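Local coordinates for ribosomal protein S2-related protein (Deinococcus radiodurans, PDB 2JH3), which binds a [4Fe-4S] cluster and has a chelatase-like fold, and may act as a sirohydrochlorin ferrochelatase, at residues L84-G89 with A396-G401; I9-H14 with G47-E52; L88-Q93 with V101-G106. All blocks are in the same frame, centred on the assembly; numbering follows the deposited sequence.

Interactions 2 and 3 both belong to the mixed sheet of the first CbiX domain, interaction 2 at the edge strand 43-48 and interaction 3 at the opposite edge strand 101-105, with centres about 19 Å apart. Helix 78-88 connects them: L84 CD1 packs on I9 CG2 at 4.1 Å, and the helix ends at L88, which with the following G89 is shared by interactions 1 and 3. From this helix interaction 1 reaches the iron-sulfur domain, its centre about 14 Å from that of interaction 2 and 13 Å from that of interaction 3. The side chains of H14 and R398 lie about 9 and 11 Å from the cluster, whereas interaction 3 is remote from it.

Interaction 1 (L84-G89 with A396-G401); sequences LPRELG and ARRQTG
This is an interdomain salt-bridge network, in which the last turn of helix 78-88 in the first CbiX domain meets the end of helix 392-398 and the residues after it in the iron-sulfur cluster domain. R398 grips E87 side-on with two nitrogens, one to each carboxylate oxygen. The NE bond to E87 OE2 is short, 2.6 Å, and nearly straight at 177°, with the oxygen in the guanidinium plane; NH2 reaches E87 OE1 at 3.0 Å. Both oxygens are met from above the carboxylate plane, the two flat groups being turned 52° apart. E87 is bent at chi2 (-66°), which folds its carboxylate back beside R86, whose NH2 makes a weak salt bridge to the same OE2 at 3.4 Å. R86 itself starts with CG anti to the backbone N and bends at chi3, laying one guanidinium face against the carbonyl carbon of R398, without a hydrogen bond to its oxygen. At its edge NH1 donates to T400 OG1 at 3.0 Å, and a water accepts from R86 NH2 at 3.2 Å and from the backbone N of T400. R398 NH1 has a second acid partner, E452, close in sequence to the cluster ligands C450 and C454. E87 thus sits between two arginines, an arrangement that would probably favour its ionised form and offset the repulsion between their like charges across the domain boundary.

Interaction 2 (I9-H14 with G47-E52); sequences IGHGSH and GYWQQE
Backbone hydrogen bonds pair strands 5-10 and 43-48 in parallel and continue past their ends. G10 N donates to G47 O at 2.8 Å, W49 N to G10 O at 3.1 Å and Q50 N to H11 O at 2.8 Å, the first and last nearly along the carbonyl axis. I9 CA and Y48 CA make CA-H...O contacts to G47 O and G10 O, respectively. Thus the loops after the two parallel strands of a beta-alpha-beta unit run side by side. Beyond the strands, side chains hold S13 N and, weakly, Q50 O. The chain of Q51, extended beyond CG, brings OE1 to S13 N at 2.9 Å, in the carbonyl plane on a lone pair; the same oxygen also accepts from W342. Among the aromatic groups, the edge of the W49 six-membered ring is turned to the face of H11 in an offset edge-to-face pair, centroids 5.1 Å apart and planes at 73°. A side chain at G10 or G12 would probably not fit, its CB clashing with Y48 CE2 or Q51 CG. H14, about 9 Å from the cluster, gives weak bonds from ND1 to Q50 O, 3.0 Å at the ring edge, and from NE2 to T455 O; if both hold, the ring would probably carry a positive charge.

Interaction 3 (L88-Q93 with V101-G106); sequences LGLGHQ and VVRVLG
L88 closes helix 78-88, and its carbonyl O lies 3.8 Å from L105 CD1. G89 follows with positive phi (83°) as the C-prime residue of a Schellman motif, with L90 N probably bonded to P85 O and, weakly, G89 N to R86 O; G89 O lies 3.5 Å from L105 CD1. L90 has CG anti to its carbonyl carbon, and its CD2 presses tip to tip on L105 CD2 at 3.5 Å, tighter than usual, the two side chains crossing at about a right angle. The backbone O of L90 then takes a short but weak bond, angle 128°, from R103 NE at 2.6 Å. At G91, again of positive phi, the carbonyl O accepts from R103 NH2 at 3.1 Å and lies in the guanidinium plane, although the donor stands above the carbonyl plane. R103 NH1 turns back to V102 O at 2.9 Å, so all three nitrogens have backbone partners, which would restrain the group's rotation. An alanine here would remove both bonds to the loop and would probably leave L90 and G91 less firmly held against the strand. H92 lies with its ring face under V101 CG2, a CH-pi contact 3.6 Å from the centroid and 10° off the normal. The arrangement is a Schellman-capped helix end whose following loop packs on edge strand 101-105, itself antiparallel to strand 108-112, at one border of the chelatase-like sheet.

Interaction 1 (L84-G89 with A396-G401)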
ATOM      1  N   LEU A  84      18.006  24.332   1.529  1.00 23.24           N
ATOM      2  CA  LEU A  84      18.000  24.014   0.086  1.00 22.98           C
ATOM      3  C   LEU A  84      19.409  23.844  -0.450  1.00 23.61           C
ATOM      4  O   LEU A  84      19.686  22.842  -1.148  1.00 24.60           O
ATOM      5  CB  LEU A  84      17.158  25.008  -0.757  1.00 24.70           C
ATOM      6  CG  LEU A  84      15.716  25.324  -0.257  1.00 24.28           C
ATOM      7  CD1 LEU A  84      14.927  26.246  -1.179  1.00 23.70           C
ATOM      8  CD2 LEU A  84      14.868  24.130   0.135  1.00 23.13           C
ATOM      9  N   PRO A  85      20.334  24.765  -0.106  1.00 22.92           N
ATOM     10  CA  PRO A  85      21.727  24.636  -0.518  1.00 24.54           C
ATOM     11  C   PRO A  85      22.400  23.355  -0.018  1.00 25.52           C
ATOM     12  O   PRO A  85      23.072  22.699  -0.781  1.00 24.76           O
ATOM     13  CB  PRO A  85      22.386  25.899   0.056  1.00 23.50           C
ATOM     14  CG  PRO A  85      21.327  26.824   0.191  1.00 23.31           C
ATOM     15  CD  PRO A  85      20.131  26.041   0.612  1.00 22.23           C
ATOM     16  N   ARG A  86      22.136  22.958   1.206  1.00 26.49           N
ATOM     17  CA  ARG A  86      22.649  21.696   1.778  1.00 28.40           C
ATOM     18  C   ARG A  86      22.138  20.451   1.036  1.00 28.48           C
ATOM     19  O   ARG A  86      22.873  19.542   0.811  1.00 29.25           O
ATOM     20  CB  ARG A  86      22.146  21.626   3.189  1.00 29.10           C
ATOM     21  CG  ARG A  86      22.689  20.660   4.098  1.00 31.81           C
ATOM     22  CD  ARG A  86      21.921  20.920   5.427  1.00 33.65           C
ATOM     23  NE  ARG A  86      20.639  20.258   5.330  1.00 37.99           N
ATOM     24  CZ  ARG A  86      19.574  20.366   6.116  1.00 35.29           C
ATOM     25  NH1 ARG A  86      19.492  21.222   7.144  1.00 33.62           N
ATOM     26  NH2 ARG A  86      18.535  19.548   5.794  1.00 37.15           N
ATOM     27  N   GLU A  87      20.854  20.407   0.698  1.00 27.61           N
ATOM     28  CA  GLU A  87      20.315  19.256   0.010  1.00 28.42           C
ATOM     29  C   GLU A  87      20.752  19.231  -1.467  1.00 29.16           C
ATOM     30  O   GLU A  87      21.104  18.175  -2.032  1.00 25.80           O
ATOM     31  CB  GLU A  87      18.820  19.275   0.139  1.00 28.53           C
ATOM     32  CG  GLU A  87      18.347  19.120   1.591  1.00 29.95           C
ATOM     33  CD  GLU A  87      18.694  17.717   2.150  1.00 34.51           C
ATOM     34  OE1 GLU A  87      18.222  16.704   1.578  1.00 35.10           O
ATOM     35  OE2 GLU A  87      19.418  17.625   3.147  1.00 36.94           O
ATOM     36  N   LEU A  88      20.787  20.407  -2.068  1.00 28.99           N
ATOM     37  CA  LEU A  88      21.300  20.521  -3.418  1.00 30.13           C
ATOM     38  C   LEU A  88      22.778  20.238  -3.497  1.00 30.53           C
ATOM     39  O   LEU A  88      23.272  19.989  -4.583  1.00 30.97           O
ATOM     40  CB  LEU A  88      21.042  21.917  -3.977  1.00 29.46           C
ATOM     41  CG  LEU A  88      19.822  22.341  -4.773  1.00 31.76           C
ATOM     42  CD1 LEU A  88      18.998  21.291  -5.526  1.00 34.67           C
ATOM     43  CD2 LEU A  88      18.908  23.337  -4.044  1.00 28.68           C
ATOM     44  N   GLY A  89      23.508  20.342  -2.385  1.00 31.43           N
ATOM     45  CA  GLY A  89      24.961  20.115  -2.395  1.00 31.32           C
ATOM     46  C   GLY A  89      25.779  21.309  -2.825  1.00 32.39           C
ATOM     47  O   GLY A  89      26.843  21.158  -3.443  1.00 29.86           O
ATOM     48  N   ALA A 396      21.185  11.222   7.335  1.00 25.84           N
ATOM     49  CA  ALA A 396      20.676  11.534   8.668  1.00 26.43           C
ATOM     50  C   ALA A 396      21.383  12.773   9.266  1.00 27.48           C
ATOM     51  O   ALA A 396      20.732  13.632   9.857  1.00 25.00           O
ATOM     52  CB  ALA A 396      20.830  10.336   9.590  1.00 26.30           C
ATOM     53  N   ARG A 397      22.702  12.816   9.090  1.00 27.88           N
ATOM     54  CA  ARG A 397      23.555  13.904   9.587  1.00 31.07           C
ATOM     55  C   ARG A 397      23.257  15.266   8.943  1.00 30.30           C
ATOM     56  O   ARG A 397      23.505  16.284   9.594  1.00 30.23           O
ATOM     57  CB  ARG A 397      25.013  13.592   9.329  1.00 31.59           C
ATOM     58  CG  ARG A 397      25.669  12.764  10.363  1.00 36.04           C
ATOM     59  CD  ARG A 397      27.137  12.603   9.991  1.00 37.91           C
ATOM     60  NE  ARG A 397      28.043  13.698  10.358  1.00 42.94           N
ATOM     61  CZ  ARG A 397      28.392  14.029  11.611  1.00 43.68           C
ATOM     62  NH1 ARG A 397      27.832  13.417  12.645  1.00 47.35           N
ATOM     63  NH2 ARG A 397      29.266  15.010  11.833  1.00 44.26           N
ATOM     64  N   ARG A 398      22.780  15.324   7.691  1.00 29.61           N
ATOM     65  CA  ARG A 398      22.416  16.635   7.127  1.00 29.97           C
ATOM     66  C   ARG A 398      21.220  17.287   7.833  1.00 31.21           C
ATOM     67  O   ARG A 398      21.076  18.534   7.782  1.00 31.90           O
ATOM     68  CB  ARG A 398      22.031  16.575   5.658  1.00 30.66           C
ATOM     69  CG  ARG A 398      23.111  16.203   4.736  1.00 30.71           C
ATOM     70  CD  ARG A 398      22.760  16.547   3.259  1.00 28.17           C
ATOM     71  NE  ARG A 398      21.464  16.030   2.848  1.00 23.82           N
ATOM     72  CZ  ARG A 398      21.277  14.820   2.310  1.00 21.75           C
ATOM     73  NH1 ARG A 398      22.287  14.020   2.102  1.00 20.85           N
ATOM     74  NH2 ARG A 398      20.078  14.413   2.005  1.00 20.30           N
ATOM     75  N   GLN A 399      20.361  16.468   8.447  1.00 30.47           N
ATOM     76  CA  GLN A 399      19.057  16.909   8.924  1.00 30.88           C
ATOM     77  C   GLN A 399      19.166  17.698  10.238  1.00 32.06           C
ATOM     78  O   GLN A 399      20.136  17.531  11.018  1.00 29.63           O
ATOM     79  CB  GLN A 399      18.071  15.723   9.057  1.00 30.00           C
ATOM     80  CG  GLN A 399      18.047  14.683   7.879  1.00 29.45           C
ATOM     81  CD  GLN A 399      17.803  15.304   6.557  1.00 28.77           C
ATOM     82  OE1 GLN A 399      18.449  14.956   5.581  1.00 27.70           O
ATOM     83  NE2 GLN A 399      16.873  16.273   6.500  1.00 25.32           N
ATOM     84  N   THR A 400      18.173  18.586  10.425  1.00 32.85           N
ATOM     85  CA  THR A 400      18.090  19.606  11.512  1.00 33.31           C
ATOM     86  C   THR A 400      16.605  19.679  11.989  1.00 34.19           C
ATOM     87  O   THR A 400      15.721  19.150  11.339  1.00 33.27           O
ATOM     88  CB  THR A 400      18.632  21.042  11.095  1.00 34.49           C
ATOM     89  OG1 THR A 400      18.179  21.440   9.791  1.00 33.92           O
ATOM     90  CG2 THR A 400      20.099  21.091  11.064  1.00 32.00           C
ATOM     91  N   GLY A 401      16.348  20.228  13.179  1.00 34.54           N
ATOM     92  CA  GLY A 401      14.994  20.365  13.667  1.00 35.15           C
ATOM     93  C   GLY A 401      14.533  19.089  14.313  1.00 35.70           C
ATOM     94  O   GLY A 401      15.346  18.281  14.762  1.00 36.25           O
TER
HETATM   95  O   HOH W   1      16.323  18.778   7.908  1.00 28.51           O

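Interaction 2 (I9-H14 with G47-E52)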
ATOM      1  N   ILE A   9      12.326  25.553  -7.678  1.00 20.60           N
ATOM      2  CA  ILE A   9      12.284  24.757  -6.436  1.00 21.68           C
ATOM      3  C   ILE A   9      11.143  25.177  -5.544  1.00 21.05           C
ATOM      4  O   ILE A   9      11.054  26.351  -5.119  1.00 20.99           O
ATOM      5  CB  ILE A   9      13.537  24.916  -5.548  1.00 22.32           C
ATOM      6  CG1 ILE A   9      14.793  24.594  -6.326  1.00 26.19           C
ATOM      7  CG2 ILE A   9      13.423  24.042  -4.307  1.00 24.39           C
ATOM      8  CD1 ILE A   9      14.754  23.235  -6.910  1.00 26.07           C
ATOM      9  N   GLY A  10      10.291  24.216  -5.195  1.00 22.66           N
ATOM     10  CA  GLY A  10       9.174  24.456  -4.282  1.00 21.31           C
ATOM     11  C   GLY A  10       9.350  23.669  -3.006  1.00 21.38           C
ATOM     12  O   GLY A  10      10.244  22.816  -2.874  1.00 21.25           O
ATOM     13  N   HIS A  11       8.463  23.913  -2.086  1.00 20.17           N
ATOM     14  CA  HIS A  11       8.458  23.180  -0.811  1.00 21.42           C
ATOM     15  C   HIS A  11       8.013  21.664  -0.993  1.00 20.97           C
ATOM     16  O   HIS A  11       8.730  20.711  -0.614  1.00 21.67           O
ATOM     17  CB  HIS A  11       7.520  23.922   0.151  1.00 22.18           C
ATOM     18  CG  HIS A  11       7.541  23.368   1.530  1.00 23.36           C
ATOM     19  ND1 HIS A  11       8.342  23.893   2.520  1.00 26.87           N
ATOM     20  CD2 HIS A  11       6.927  22.294   2.071  1.00 24.47           C
ATOM     21  CE1 HIS A  11       8.220  23.154   3.614  1.00 25.72           C
ATOM     22  NE2 HIS A  11       7.344  22.203   3.378  1.00 24.66           N
ATOM     23  N   GLY A  12       6.860  21.490  -1.591  1.00 20.68           N
ATOM     24  CA  GLY A  12       6.205  20.178  -1.729  1.00 22.70           C
ATOM     25  C   GLY A  12       5.583  19.665  -0.428  1.00 22.92           C
ATOM     26  O   GLY A  12       5.644  20.338   0.618  1.00 20.56           O
ATOM     27  N   SER A  13       5.071  18.419  -0.464  1.00 23.57           N
ATOM     28  CA  SER A  13       4.418  17.820   0.729  1.00 23.38           C
ATOM     29  C   SER A  13       4.311  16.331   0.575  1.00 23.51           C
ATOM     30  O   SER A  13       4.263  15.818  -0.566  1.00 22.64           O
ATOM     31  CB  SER A  13       3.001  18.373   0.828  1.00 23.79           C
ATOM     32  OG  SER A  13       2.277  17.915   1.961  1.00 25.72           O
ATOM     33  N   HIS A  14       4.314  15.634   1.723  1.00 22.67           N
ATOM     34  CA  HIS A  14       3.966  14.243   1.747  1.00 22.80           C
ATOM     35  C   HIS A  14       2.483  14.052   1.588  1.00 23.65           C
ATOM     36  O   HIS A  14       2.067  13.008   1.123  1.00 22.75           O
ATOM     37  CB  HIS A  14       4.417  13.528   2.978  1.00 21.98           C
ATOM     38  CG  HIS A  14       5.883  13.459   3.166  1.00 18.58           C
ATOM     39  ND1 HIS A  14       6.785  13.822   2.193  1.00 24.06           N
ATOM     40  CD2 HIS A  14       6.606  12.956   4.187  1.00 16.93           C
ATOM     41  CE1 HIS A  14       8.016  13.637   2.660  1.00 23.62           C
ATOM     42  NE2 HIS A  14       7.929  13.122   3.878  1.00 24.71           N
ATOM     43  N   GLY A  47      11.883  21.069  -8.865  1.00 25.78           N
ATOM     44  CA  GLY A  47      12.325  20.259  -7.753  1.00 24.12           C
ATOM     45  C   GLY A  47      11.648  20.664  -6.447  1.00 23.69           C
ATOM     46  O   GLY A  47      11.162  21.803  -6.305  1.00 22.41           O
ATOM     47  N   TYR A  48      11.618  19.736  -5.491  1.00 22.53           N
ATOM     48  CA  TYR A  48      10.899  19.996  -4.232  1.00 22.30           C
ATOM     49  C   TYR A  48      11.695  19.514  -3.046  1.00 21.48           C
ATOM     50  O   TYR A  48      12.459  18.575  -3.138  1.00 20.61           O
ATOM     51  CB  TYR A  48       9.497  19.355  -4.230  1.00 21.80           C
ATOM     52  CG  TYR A  48       8.632  19.864  -5.309  1.00 22.66           C
ATOM     53  CD1 TYR A  48       8.597  19.226  -6.507  1.00 22.35           C
ATOM     54  CD2 TYR A  48       7.866  21.035  -5.149  1.00 23.68           C
ATOM     55  CE1 TYR A  48       7.845  19.726  -7.578  1.00 25.56           C
ATOM     56  CE2 TYR A  48       7.143  21.563  -6.208  1.00 22.49           C
ATOM     57  CZ  TYR A  48       7.118  20.881  -7.423  1.00 23.85           C
ATOM     58  OH  TYR A  48       6.349  21.371  -8.474  1.00 26.21           O
ATOM     59  N   TRP A  49      11.476  20.141  -1.911  1.00 20.30           N
ATOM     60  CA  TRP A  49      12.070  19.690  -0.693  1.00 21.35           C
ATOM     61  C   TRP A  49      11.403  18.367  -0.227  1.00 21.61           C
ATOM     62  O   TRP A  49      12.102  17.420   0.106  1.00 22.71           O
ATOM     63  CB  TRP A  49      11.941  20.802   0.383  1.00 23.44           C
ATOM     64  CG  TRP A  49      12.601  20.512   1.688  1.00 22.94           C
ATOM     65  CD1 TRP A  49      13.428  19.491   1.999  1.00 26.67           C
ATOM     66  CD2 TRP A  49      12.361  21.212   2.907  1.00 25.78           C
ATOM     67  NE1 TRP A  49      13.759  19.522   3.341  1.00 27.28           N
ATOM     68  CE2 TRP A  49      13.124  20.590   3.910  1.00 27.25           C
ATOM     69  CE3 TRP A  49      11.599  22.317   3.226  1.00 27.30           C
ATOM     70  CZ2 TRP A  49      13.150  21.052   5.232  1.00 29.32           C
ATOM     71  CZ3 TRP A  49      11.633  22.778   4.523  1.00 26.17           C
ATOM     72  CH2 TRP A  49      12.395  22.144   5.506  1.00 25.79           C
ATOM     73  N   GLN A  50      10.071  18.322  -0.217  1.00 22.53           N
ATOM     74  CA  GLN A  50       9.316  17.271   0.448  1.00 23.45           C
ATOM     75  C   GLN A  50       8.624  16.283  -0.508  1.00 24.87           C
ATOM     76  O   GLN A  50       7.772  15.479  -0.073  1.00 27.56           O
ATOM     77  CB  GLN A  50       8.285  17.913   1.375  1.00 24.13           C
ATOM     78  CG  GLN A  50       8.930  18.630   2.468  1.00 24.25           C
ATOM     79  CD  GLN A  50       9.654  17.698   3.374  1.00 26.73           C
ATOM     80  OE1 GLN A  50       9.079  16.704   3.827  1.00 27.44           O
ATOM     81  NE2 GLN A  50      10.929  17.967   3.630  1.00 30.19           N
ATOM     82  N   GLN A  51       8.954  16.320  -1.799  1.00 24.58           N
ATOM     83  CA  GLN A  51       8.430  15.348  -2.758  1.00 25.04           C
ATOM     84  C   GLN A  51       9.290  15.238  -3.975  1.00 25.22           C
ATOM     85  O   GLN A  51      10.228  16.022  -4.132  1.00 25.97           O
ATOM     86  CB  GLN A  51       6.969  15.662  -3.159  1.00 24.99           C
ATOM     87  CG  GLN A  51       6.793  16.960  -3.967  1.00 26.25           C
ATOM     88  CD  GLN A  51       5.341  17.296  -4.158  1.00 25.05           C
ATOM     89  OE1 GLN A  51       4.616  17.614  -3.237  1.00 24.98           O
ATOM     90  NE2 GLN A  51       4.905  17.236  -5.389  1.00 37.01           N
ATOM     91  N   GLU A  52       9.038  14.218  -4.801  1.00 24.37           N
ATOM     92  CA  GLU A  52       9.773  14.047  -6.058  1.00 24.31           C
ATOM     93  C   GLU A  52       9.186  14.974  -7.141  1.00 24.35           C
ATOM     94  O   GLU A  52       7.960  15.154  -7.181  1.00 26.16           O
ATOM     95  CB  GLU A  52       9.708  12.606  -6.528  1.00 23.85           C
ATOM     96  CG  GLU A  52      10.425  11.638  -5.627  1.00 22.13           C
ATOM     97  CD  GLU A  52      10.606  10.273  -6.309  1.00 25.04           C
ATOM     98  OE1 GLU A  52       9.635   9.749  -6.978  1.00 24.76           O
ATOM     99  OE2 GLU A  52      11.754   9.782  -6.220  1.00 25.44           O
TER
HETATM  100  O   HOH W   2       5.728  17.073   4.196  1.00 25.37           O

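Interaction 3 (L88-Q93 with V101-G106)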
ATOM      1  N   LEU A  88      20.787  20.407  -2.068  1.00 28.99           N
ATOM      2  CA  LEU A  88      21.300  20.521  -3.418  1.00 30.13           C
ATOM      3  C   LEU A  88      22.778  20.238  -3.497  1.00 30.53           C
ATOM      4  O   LEU A  88      23.272  19.989  -4.583  1.00 30.97           O
ATOM      5  CB  LEU A  88      21.042  21.917  -3.977  1.00 29.46           C
ATOM      6  CG  LEU A  88      19.822  22.341  -4.773  1.00 31.76           C
ATOM      7  CD1 LEU A  88      18.998  21.291  -5.526  1.00 34.67           C
ATOM      8  CD2 LEU A  88      18.908  23.337  -4.044  1.00 28.68           C
ATOM      9  N   GLY A  89      23.508  20.342  -2.385  1.00 31.43           N
ATOM     10  CA  GLY A  89      24.961  20.115  -2.395  1.00 31.32           C
ATOM     11  C   GLY A  89      25.779  21.309  -2.825  1.00 32.39           C
ATOM     12  O   GLY A  89      26.843  21.158  -3.443  1.00 29.86           O
ATOM     13  N   LEU A  90      25.299  22.514  -2.509  1.00 32.60           N
ATOM     14  CA  LEU A  90      25.924  23.736  -3.044  1.00 33.13           C
ATOM     15  C   LEU A  90      27.111  24.247  -2.253  1.00 33.78           C
ATOM     16  O   LEU A  90      27.868  25.084  -2.778  1.00 35.30           O
ATOM     17  CB  LEU A  90      24.887  24.874  -3.188  1.00 32.46           C
ATOM     18  CG  LEU A  90      23.803  24.549  -4.175  1.00 31.97           C
ATOM     19  CD1 LEU A  90      22.877  25.728  -4.293  1.00 33.43           C
ATOM     20  CD2 LEU A  90      24.427  24.162  -5.532  1.00 31.81           C
ATOM     21  N   GLY A  91      27.281  23.779  -1.020  1.00 34.58           N
ATOM     22  CA  GLY A  91      28.412  24.198  -0.171  1.00 35.36           C
ATOM     23  C   GLY A  91      28.302  25.671   0.177  1.00 36.23           C
ATOM     24  O   GLY A  91      29.199  26.436  -0.084  1.00 38.52           O
ATOM     25  N   HIS A  92      27.159  26.048   0.740  1.00 36.24           N
ATOM     26  CA  HIS A  92      26.823  27.443   1.044  1.00 35.49           C
ATOM     27  C   HIS A  92      25.841  27.501   2.183  1.00 34.53           C
ATOM     28  O   HIS A  92      24.889  26.719   2.254  1.00 31.87           O
ATOM     29  CB  HIS A  92      26.232  28.151  -0.190  1.00 35.72           C
ATOM     30  CG  HIS A  92      25.990  29.618   0.036  1.00 37.95           C
ATOM     31  ND1 HIS A  92      26.979  30.570  -0.153  1.00 40.52           N
ATOM     32  CD2 HIS A  92      24.908  30.285   0.510  1.00 34.89           C
ATOM     33  CE1 HIS A  92      26.499  31.760   0.166  1.00 39.02           C
ATOM     34  NE2 HIS A  92      25.252  31.609   0.574  1.00 33.60           N
ATOM     35  N   GLN A  93      26.067  28.422   3.100  1.00 34.65           N
ATOM     36  CA  GLN A  93      25.041  28.742   4.053  1.00 35.39           C
ATOM     37  C   GLN A  93      24.947  30.240   4.258  1.00 34.32           C
ATOM     38  O   GLN A  93      25.852  30.980   3.912  1.00 34.43           O
ATOM     39  CB  GLN A  93      25.268  27.994   5.358  1.00 35.69           C
ATOM     40  CG  GLN A  93      26.517  28.392   6.021  1.00 38.88           C
ATOM     41  CD  GLN A  93      26.949  27.377   7.055  0.75 40.78           C
ATOM     42  OE1 GLN A  93      26.147  26.506   7.469  1.00 48.94           O
ATOM     43  NE2 GLN A  93      28.223  27.473   7.489  1.00 46.55           N
ATOM     44  N   VAL A 101      24.633  32.534  -5.938  1.00 33.89           N
ATOM     45  CA  VAL A 101      25.789  31.724  -5.575  1.00 33.71           C
ATOM     46  C   VAL A 101      26.087  30.808  -6.772  1.00 33.03           C
ATOM     47  O   VAL A 101      25.201  30.099  -7.263  1.00 30.76           O
ATOM     48  CB  VAL A 101      25.441  30.840  -4.390  1.00 33.89           C
ATOM     49  CG1 VAL A 101      26.573  29.850  -4.093  1.00 36.83           C
ATOM     50  CG2 VAL A 101      25.212  31.686  -3.174  1.00 34.81           C
ATOM     51  N   VAL A 102      27.329  30.860  -7.238  1.00 33.38           N
ATOM     52  CA  VAL A 102      27.746  30.128  -8.410  1.00 33.83           C
ATOM     53  C   VAL A 102      28.677  28.982  -7.973  1.00 33.63           C
ATOM     54  O   VAL A 102      29.566  29.198  -7.140  1.00 30.54           O
ATOM     55  CB  VAL A 102      28.451  31.074  -9.424  1.00 33.69           C
ATOM     56  CG1 VAL A 102      29.126  30.264 -10.519  1.00 36.38           C
ATOM     57  CG2 VAL A 102      27.467  32.022 -10.030  1.00 33.17           C
ATOM     58  N   ARG A 103      28.434  27.765  -8.491  1.00 33.28           N
ATOM     59  CA  ARG A 103      29.233  26.594  -8.174  1.00 35.59           C
ATOM     60  C   ARG A 103      29.425  25.737  -9.443  1.00 36.85           C
ATOM     61  O   ARG A 103      28.595  25.728 -10.354  1.00 36.37           O
ATOM     62  CB  ARG A 103      28.587  25.681  -7.107  1.00 35.02           C
ATOM     63  CG  ARG A 103      28.383  26.297  -5.715  1.00 36.92           C
ATOM     64  CD  ARG A 103      29.665  26.371  -4.905  1.00 35.51           C
ATOM     65  NE  ARG A 103      29.496  27.000  -3.581  1.00 34.27           N
ATOM     66  CZ  ARG A 103      29.678  28.290  -3.327  1.00 35.49           C
ATOM     67  NH1 ARG A 103      30.047  29.140  -4.284  1.00 35.21           N
ATOM     68  NH2 ARG A 103      29.519  28.734  -2.101  1.00 36.72           N
ATOM     69  N   VAL A 104      30.536  25.010  -9.496  1.00 39.02           N
ATOM     70  CA  VAL A 104      30.657  23.967 -10.490  1.00 40.68           C
ATOM     71  C   VAL A 104      30.380  22.677  -9.725  1.00 42.63           C
ATOM     72  O   VAL A 104      31.117  22.318  -8.799  1.00 43.16           O
ATOM     73  CB  VAL A 104      32.003  23.925 -11.185  1.00 40.60           C
ATOM     74  CG1 VAL A 104      32.002  22.768 -12.185  1.00 40.28           C
ATOM     75  CG2 VAL A 104      32.288  25.257 -11.892  1.00 40.37           C
ATOM     76  N   LEU A 105      29.277  22.023 -10.066  1.00 43.73           N
ATOM     77  CA  LEU A 105      29.011  20.728  -9.509  1.00 44.66           C
ATOM     78  C   LEU A 105      28.498  19.744 -10.547  1.00 45.30           C
ATOM     79  O   LEU A 105      27.791  20.103 -11.471  1.00 44.29           O
ATOM     80  CB  LEU A 105      28.188  20.827  -8.218  1.00 45.47           C
ATOM     81  CG  LEU A 105      26.693  20.909  -8.054  1.00 46.97           C
ATOM     82  CD1 LEU A 105      26.317  20.108  -6.793  1.00 49.63           C
ATOM     83  CD2 LEU A 105      26.276  22.365  -7.891  1.00 46.58           C
ATOM     84  N   GLY A 106      28.965  18.497 -10.422  1.00 46.53           N
ATOM     85  CA  GLY A 106      29.038  17.589 -11.574  1.00 47.21           C
ATOM     86  C   GLY A 106      29.802  18.283 -12.706  1.00 47.68           C
ATOM     87  O   GLY A 106      30.796  19.005 -12.465  1.00 49.79           O
TER